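Local coordinates for JamJ (Lyngbya majuscula, PDB 5DOZ), which is an NADPH-binding enoyl reductase of a polyketide synthase and probably catalyses cyclopropane formation, at residues Q42-N47 against D107-F112; V223-N228 against E246-E251. All coordinates share one frame; numbering follows the deposited sequence.

Interaction 1 (Q42-N47 against D107-F112); sequences QAVPVN and DAFSSF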
loop_
_atom_site.group_PDB
_atom_site.type_symbol
_atom_site.label_atom_id
_atom_site.label_comp_id
_atom_site.label_asym_id
_atom_site.label_seq_id
_atom_site.Cartn_x
_atom_site.Cartn_y
_atom_site.Cartn_z
ATOM N N GLN A 42 -12.737 -4.288 -12.194
ATOM C CA GLN A 42 -12.054 -4.891 -13.345
ATOM C C GLN A 42 -10.686 -5.512 -13.041
ATOM O O GLN A 42 -10.277 -6.458 -13.708
ATOM C CB GLN A 42 -11.984 -3.890 -14.513
ATOM C CG GLN A 42 -13.368 -3.386 -14.910
ATOM C CD GLN A 42 -13.428 -2.755 -16.280
ATOM O OE1 GLN A 42 -13.546 -1.534 -16.405
ATOM N NE2 GLN A 42 -13.358 -3.580 -17.319
ATOM N N ALA A 43 -9.982 -4.981 -12.042
ATOM C CA ALA A 43 -8.708 -5.570 -11.596
ATOM C C ALA A 43 -8.395 -5.180 -10.152
ATOM O O ALA A 43 -8.575 -4.029 -9.759
ATOM C CB ALA A 43 -7.564 -5.181 -12.534
ATOM N N VAL A 44 -7.928 -6.147 -9.365
ATOM C CA VAL A 44 -7.718 -5.953 -7.929
ATOM C C VAL A 44 -6.359 -6.493 -7.501
ATOM O O VAL A 44 -6.062 -7.673 -7.696
ATOM C CB VAL A 44 -8.802 -6.659 -7.078
ATOM C CG1 VAL A 44 -8.724 -6.204 -5.625
ATOM C CG2 VAL A 44 -10.196 -6.418 -7.633
ATOM N N PRO A 45 -5.518 -5.625 -6.921
ATOM C CA PRO A 45 -4.267 -6.143 -6.381
ATOM C C PRO A 45 -4.471 -6.858 -5.046
ATOM O O PRO A 45 -5.362 -6.494 -4.267
ATOM C CB PRO A 45 -3.384 -4.897 -6.232
ATOM C CG PRO A 45 -4.310 -3.733 -6.272
ATOM C CD PRO A 45 -5.548 -4.154 -7.011
ATOM N N VAL A 46 -3.679 -7.901 -4.812
ATOM C CA VAL A 46 -3.657 -8.571 -3.520
ATOM C C VAL A 46 -2.770 -7.736 -2.607
ATOM O O VAL A 46 -1.634 -7.408 -2.960
ATOM C CB VAL A 46 -3.065 -9.996 -3.598
ATOM C CG1 VAL A 46 -3.385 -10.771 -2.323
ATOM C CG2 VAL A 46 -3.592 -10.741 -4.815
ATOM N N ASN A 47 -3.297 -7.378 -1.443
ATOM C CA ASN A 47 -2.528 -6.617 -0.475
ATOM C C ASN A 47 -2.012 -7.521 0.635
ATOM O O ASN A 47 -2.548 -8.605 0.867
ATOM C CB ASN A 47 -3.352 -5.450 0.079
ATOM C CG ASN A 47 -3.246 -4.199 -0.788
ATOM O OD1 ASN A 47 -2.298 -3.425 -0.666
ATOM N ND2 ASN A 47 -4.219 -3.997 -1.661
ATOM N N ASP A 107 -13.978 -4.451 0.265
ATOM C CA ASP A 107 -14.564 -5.549 -0.498
ATOM C C ASP A 107 -14.308 -5.469 -2.003
ATOM O O ASP A 107 -15.191 -5.793 -2.802
ATOM C CB ASP A 107 -16.073 -5.644 -0.214
ATOM C CG ASP A 107 -16.799 -4.331 -0.444
ATOM O OD1 ASP A 107 -16.153 -3.337 -0.854
ATOM O OD2 ASP A 107 -18.026 -4.293 -0.211
ATOM N N ALA A 108 -13.101 -5.061 -2.388
ATOM C CA ALA A 108 -12.767 -4.893 -3.803
ATOM C C ALA A 108 -12.822 -6.206 -4.593
ATOM O O ALA A 108 -13.098 -6.192 -5.800
ATOM C CB ALA A 108 -11.412 -4.218 -3.971
ATOM N N PHE A 109 -12.569 -7.328 -3.913
ATOM C CA PHE A 109 -12.696 -8.652 -4.536
ATOM C C PHE A 109 -14.162 -9.084 -4.634
ATOM O O PHE A 109 -14.588 -10.078 -4.039
ATOM C CB PHE A 109 -11.842 -9.704 -3.808
ATOM C CG PHE A 109 -10.369 -9.628 -4.129
ATOM C CD1 PHE A 109 -9.901 -9.921 -5.415
ATOM C CD2 PHE A 109 -9.441 -9.291 -3.141
ATOM C CE1 PHE A 109 -8.540 -9.865 -5.707
ATOM C CE2 PHE A 109 -8.079 -9.233 -3.427
ATOM C CZ PHE A 109 -7.629 -9.520 -4.709
ATOM N N SER A 110 -14.915 -8.301 -5.395
ATOM C CA SER A 110 -16.325 -8.524 -5.675
ATOM C C SER A 110 -16.516 -8.059 -7.100
ATOM O O SER A 110 -15.719 -7.263 -7.592
ATOM C CB SER A 110 -17.198 -7.665 -4.753
ATOM O OG SER A 110 -16.814 -7.800 -3.394
ATOM N N SER A 111 -17.564 -8.534 -7.766
ATOM C CA SER A 111 -17.885 -8.070 -9.119
ATOM C C SER A 111 -18.249 -6.584 -9.156
ATOM O O SER A 111 -17.937 -5.880 -10.123
ATOM C CB SER A 111 -19.024 -8.899 -9.706
ATOM O OG SER A 111 -18.594 -10.216 -9.989
ATOM N N PHE A 112 -18.921 -6.129 -8.101
ATOM C CA PHE A 112 -19.376 -4.753 -7.987
ATOM C C PHE A 112 -19.223 -4.311 -6.541
ATOM O O PHE A 112 -19.435 -5.096 -5.617
ATOM C CB PHE A 112 -20.852 -4.626 -8.404
ATOM C CG PHE A 112 -21.096 -4.818 -9.881
ATOM C CD1 PHE A 112 -21.152 -6.094 -10.441
ATOM C CD2 PHE A 112 -21.307 -3.722 -10.711
ATOM C CE1 PHE A 112 -21.377 -6.271 -11.800
ATOM C CE2 PHE A 112 -21.548 -3.893 -12.070
ATOM C CZ PHE A 112 -21.580 -5.165 -12.617
#

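Interaction 2 (V223-N228 against E246-E251); sequences VDVIFN and EGRYIE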
loop_
_atom_site.group_PDB
_atom_site.type_symbol
_atom_site.label_atom_id
_atom_site.label_comp_id
_atom_site.label_asym_id
_atom_site.label_seq_id
_atom_site.Cartn_x
_atom_site.Cartn_y
_atom_site.Cartn_z
ATOM N N VAL A 223 20.752 8.354 8.042
ATOM C CA VAL A 223 19.742 8.867 7.123
ATOM C C VAL A 223 18.763 9.795 7.830
ATOM O O VAL A 223 18.424 9.588 8.997
ATOM C CB VAL A 223 18.960 7.725 6.417
ATOM C CG1 VAL A 223 19.844 7.008 5.407
ATOM C CG2 VAL A 223 18.382 6.737 7.424
ATOM N N ASP A 224 18.292 10.803 7.105
ATOM C CA ASP A 224 17.342 11.778 7.637
ATOM C C ASP A 224 15.927 11.210 7.717
ATOM O O ASP A 224 15.119 11.650 8.535
ATOM C CB ASP A 224 17.361 13.042 6.778
ATOM C CG ASP A 224 18.743 13.647 6.676
ATOM O OD1 ASP A 224 19.246 14.155 7.705
ATOM O OD2 ASP A 224 19.331 13.607 5.572
ATOM N N VAL A 225 15.638 10.233 6.860
ATOM C CA VAL A 225 14.305 9.644 6.769
ATOM C C VAL A 225 14.387 8.123 6.625
ATOM O O VAL A 225 15.170 7.613 5.821
ATOM C CB VAL A 225 13.508 10.233 5.576
ATOM C CG1 VAL A 225 12.108 9.631 5.503
ATOM C CG2 VAL A 225 13.418 11.756 5.672
ATOM N N ILE A 226 13.585 7.410 7.416
ATOM C CA ILE A 226 13.347 5.982 7.194
ATOM C C ILE A 226 11.882 5.750 6.826
ATOM O O ILE A 226 10.979 6.271 7.485
ATOM C CB ILE A 226 13.712 5.116 8.421
ATOM C CG1 ILE A 226 15.187 5.296 8.785
ATOM C CG2 ILE A 226 13.444 3.639 8.144
ATOM C CD1 ILE A 226 15.601 4.590 10.056
ATOM N N PHE A 227 11.667 4.973 5.764
ATOM C CA PHE A 227 10.341 4.513 5.368
ATOM C C PHE A 227 10.300 3.021 5.690
ATOM O O PHE A 227 10.858 2.203 4.952
ATOM C CB PHE A 227 10.128 4.786 3.875
ATOM C CG PHE A 227 8.767 4.404 3.357
ATOM C CD1 PHE A 227 7.686 5.268 3.494
ATOM C CD2 PHE A 227 8.574 3.196 2.694
ATOM C CE1 PHE A 227 6.435 4.925 3.002
ATOM C CE2 PHE A 227 7.324 2.847 2.202
ATOM C CZ PHE A 227 6.255 3.713 2.356
ATOM N N ASN A 228 9.667 2.672 6.810
ATOM C CA ASN A 228 9.802 1.328 7.368
ATOM C C ASN A 228 8.512 0.534 7.534
ATOM O O ASN A 228 7.468 1.093 7.864
ATOM C CB ASN A 228 10.522 1.379 8.721
ATOM C CG ASN A 228 10.564 0.023 9.401
ATOM O OD1 ASN A 228 11.007 -0.960 8.807
ATOM N ND2 ASN A 228 10.073 -0.047 10.638
ATOM N N GLU A 246 17.499 14.563 14.503
ATOM C CA GLU A 246 16.224 15.142 14.057
ATOM C C GLU A 246 15.537 14.277 12.997
ATOM O O GLU A 246 14.513 14.675 12.448
ATOM C CB GLU A 246 16.388 16.578 13.522
ATOM C CG GLU A 246 17.128 17.557 14.424
ATOM C CD GLU A 246 17.433 18.869 13.712
ATOM O OE1 GLU A 246 16.547 19.744 13.659
ATOM O OE2 GLU A 246 18.560 19.031 13.202
ATOM N N GLY A 247 16.097 13.102 12.711
ATOM C CA GLY A 247 15.547 12.195 11.690
ATOM C C GLY A 247 14.063 11.901 11.839
ATOM O O GLY A 247 13.495 12.081 12.916
ATOM N N ARG A 248 13.435 11.448 10.755
ATOM C CA ARG A 248 11.996 11.200 10.736
ATOM C C ARG A 248 11.665 9.733 10.430
ATOM O O ARG A 248 12.133 9.173 9.433
ATOM C CB ARG A 248 11.314 12.138 9.738
ATOM C CG ARG A 248 11.356 13.604 10.151
ATOM C CD ARG A 248 11.588 14.497 8.942
ATOM N NE ARG A 248 13.006 14.754 8.733
ATOM C CZ ARG A 248 13.553 15.117 7.574
ATOM N NH1 ARG A 248 12.811 15.256 6.479
ATOM N NH2 ARG A 248 14.864 15.329 7.511
ATOM N N TYR A 249 10.859 9.124 11.302
ATOM C CA TYR A 249 10.579 7.689 11.251
ATOM C C TYR A 249 9.157 7.429 10.775
ATOM O O TYR A 249 8.206 7.553 11.550
ATOM C CB TYR A 249 10.776 7.057 12.637
ATOM C CG TYR A 249 10.946 5.546 12.647
ATOM C CD1 TYR A 249 10.169 4.710 11.827
ATOM C CD2 TYR A 249 11.853 4.948 13.510
ATOM C CE1 TYR A 249 10.325 3.329 11.853
ATOM C CE2 TYR A 249 12.016 3.573 13.547
ATOM C CZ TYR A 249 11.256 2.767 12.718
ATOM O OH TYR A 249 11.438 1.403 12.769
ATOM N N ILE A 250 9.017 7.069 9.501
ATOM C CA ILE A 250 7.728 6.665 8.949
ATOM C C ILE A 250 7.542 5.163 9.154
ATOM O O ILE A 250 8.221 4.350 8.522
ATOM C CB ILE A 250 7.620 6.976 7.442
ATOM C CG1 ILE A 250 8.095 8.398 7.137
ATOM C CG2 ILE A 250 6.192 6.755 6.952
ATOM C CD1 ILE A 250 8.560 8.588 5.706
ATOM N N GLU A 251 6.626 4.810 10.049
ATOM C CA GLU A 251 6.292 3.421 10.317
ATOM C C GLU A 251 4.911 3.115 9.743
ATOM O O GLU A 251 3.936 3.765 10.114
ATOM C CB GLU A 251 6.316 3.160 11.827
ATOM C CG GLU A 251 5.958 1.740 12.218
ATOM C CD GLU A 251 7.018 0.737 11.812
ATOM O OE1 GLU A 251 8.133 0.792 12.379
ATOM O OE2 GLU A 251 6.730 -0.110 10.928
#

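Interaction 1 (Q42-N47 against D107-F112)
Val-44 meets the loop residues Ala-108 and Phe-109 in the GroES-like part of the medium-chain dehydrogenase fold, whose sheet is completed by strand 332-336 from the chain's far end. Strand 37-45 supplies one side of the contact; the other is the loop that leads from strand 99-103 into strand 112-115.

The main interaction is a CH-pi contact. Val-44 CG1 sits over the centre of the Phe-109 ring, 3.6 Å from the centroid and 11° off the ring normal, while Val-44 CB lies over the same face nearer its rim, 3.5 Å from Phe-109 CE1. With CG1 anti to the backbone N (chi1 -168°), the isopropyl group is set so that one methyl is centred on the ring and the other, CG2, is turned to the loop backbone. Phe-109 is the middle residue of an inverse gamma turn, and its side chain reaches from that turn back to the strand.

Two further apolar contacts flank this one. Val-46 CG2 approaches Phe-109 CZ obliquely at 4.2 Å, and the Ala-108 methyl, CB, meets the same Val-44 CG1 at 3.7 Å. Val-335 of strand 332-336, Phe-76 and Ile-317 of helix 317-326 also touch Phe-109.

Polar bonds serve the loop itself. Ser-110 OG donates to Asp-107 O at 2.6 Å and also bonds to Gln-10 NE2. Ala-108 O accepts the weak Ser-110 N bond of the inverse gamma turn, and Val-44 CG2 packs against this same oxygen at 3.4 Å.

Interaction 2 (V223-N228 against E246-E251)
Strands 225-228 and 247-251 run parallel, 5.0 Å apart with their axes at 9°: Ile-226 bonds to Arg-248 O through its N and to Ile-250 N through its O, with Asp-224 O to Arg-248 N before it and Asn-228 N to Ile-250 O after it. They are neighbouring strands of the Rossmann-like sheet, and helix 235-242 lies between them in sequence, as in a beta-alpha-beta crossover.

On the face with Val-225 and Phe-227, Ile-250 fits between the two: its CD1 reaches Val-225 CG1 at 3.7 Å and its CG2 meets Phe-227 CD1 at 4.0 Å. Toward the start of the strands, the bent Arg-248 chain folds its guanidinium back over the first strand. Val-225 CG2 lies over one face of this flat group, off-centre toward its rim and 3.6 Å from NH1. Arg-248 NH2 makes its salt bridge with Glu-156, and NH1 bonds to Ala-150 O; Asp-224 OD1 stands 4.5 Å from NH2, too far for a salt bridge.

On the other face Asn-228, its CG anti to the backbone N (chi1 174°), runs alongside Glu-251 and points the same way, the amide and carboxylate planes 80° apart. Asn-228 ND2 gives Glu-251 OE1 a weak bond at 2.7 Å. The same ND2 is at the edge of the Tyr-249 ring, 2.9 Å from OH, which is itself bonded to Asn-239. Asn-228 OD1 takes the N-H of Leu-230. Ser-253 N is the firmer donor, to OE2; together the two probably help offset the carboxylate's burial, which Asn-228 O, near OE2, would oppose.

Overall arrangement
Interaction 1 and interaction 2 divide the chain's two-domain architecture between them: 42-47 with 107-112 belongs to the GroES-like part, 223-228 with 246-251 to the Rossmann-like part. Their centres are about 32 Å apart and their nearest atoms about 12 Å, on opposite sides of the chain's centre, so any link between them is indirect. Bound NADPH touches neither of the side chains that come toward it, Val-46 at about 8 Å and Phe-227 at about 7 Å, which stand behind the binding site. The principle illustrated is that one cofactor can have differently built contacts behind it: interaction 1 packs side chains between a loop and a strand, whereas interaction 2 is backbone pairing in a parallel sheet.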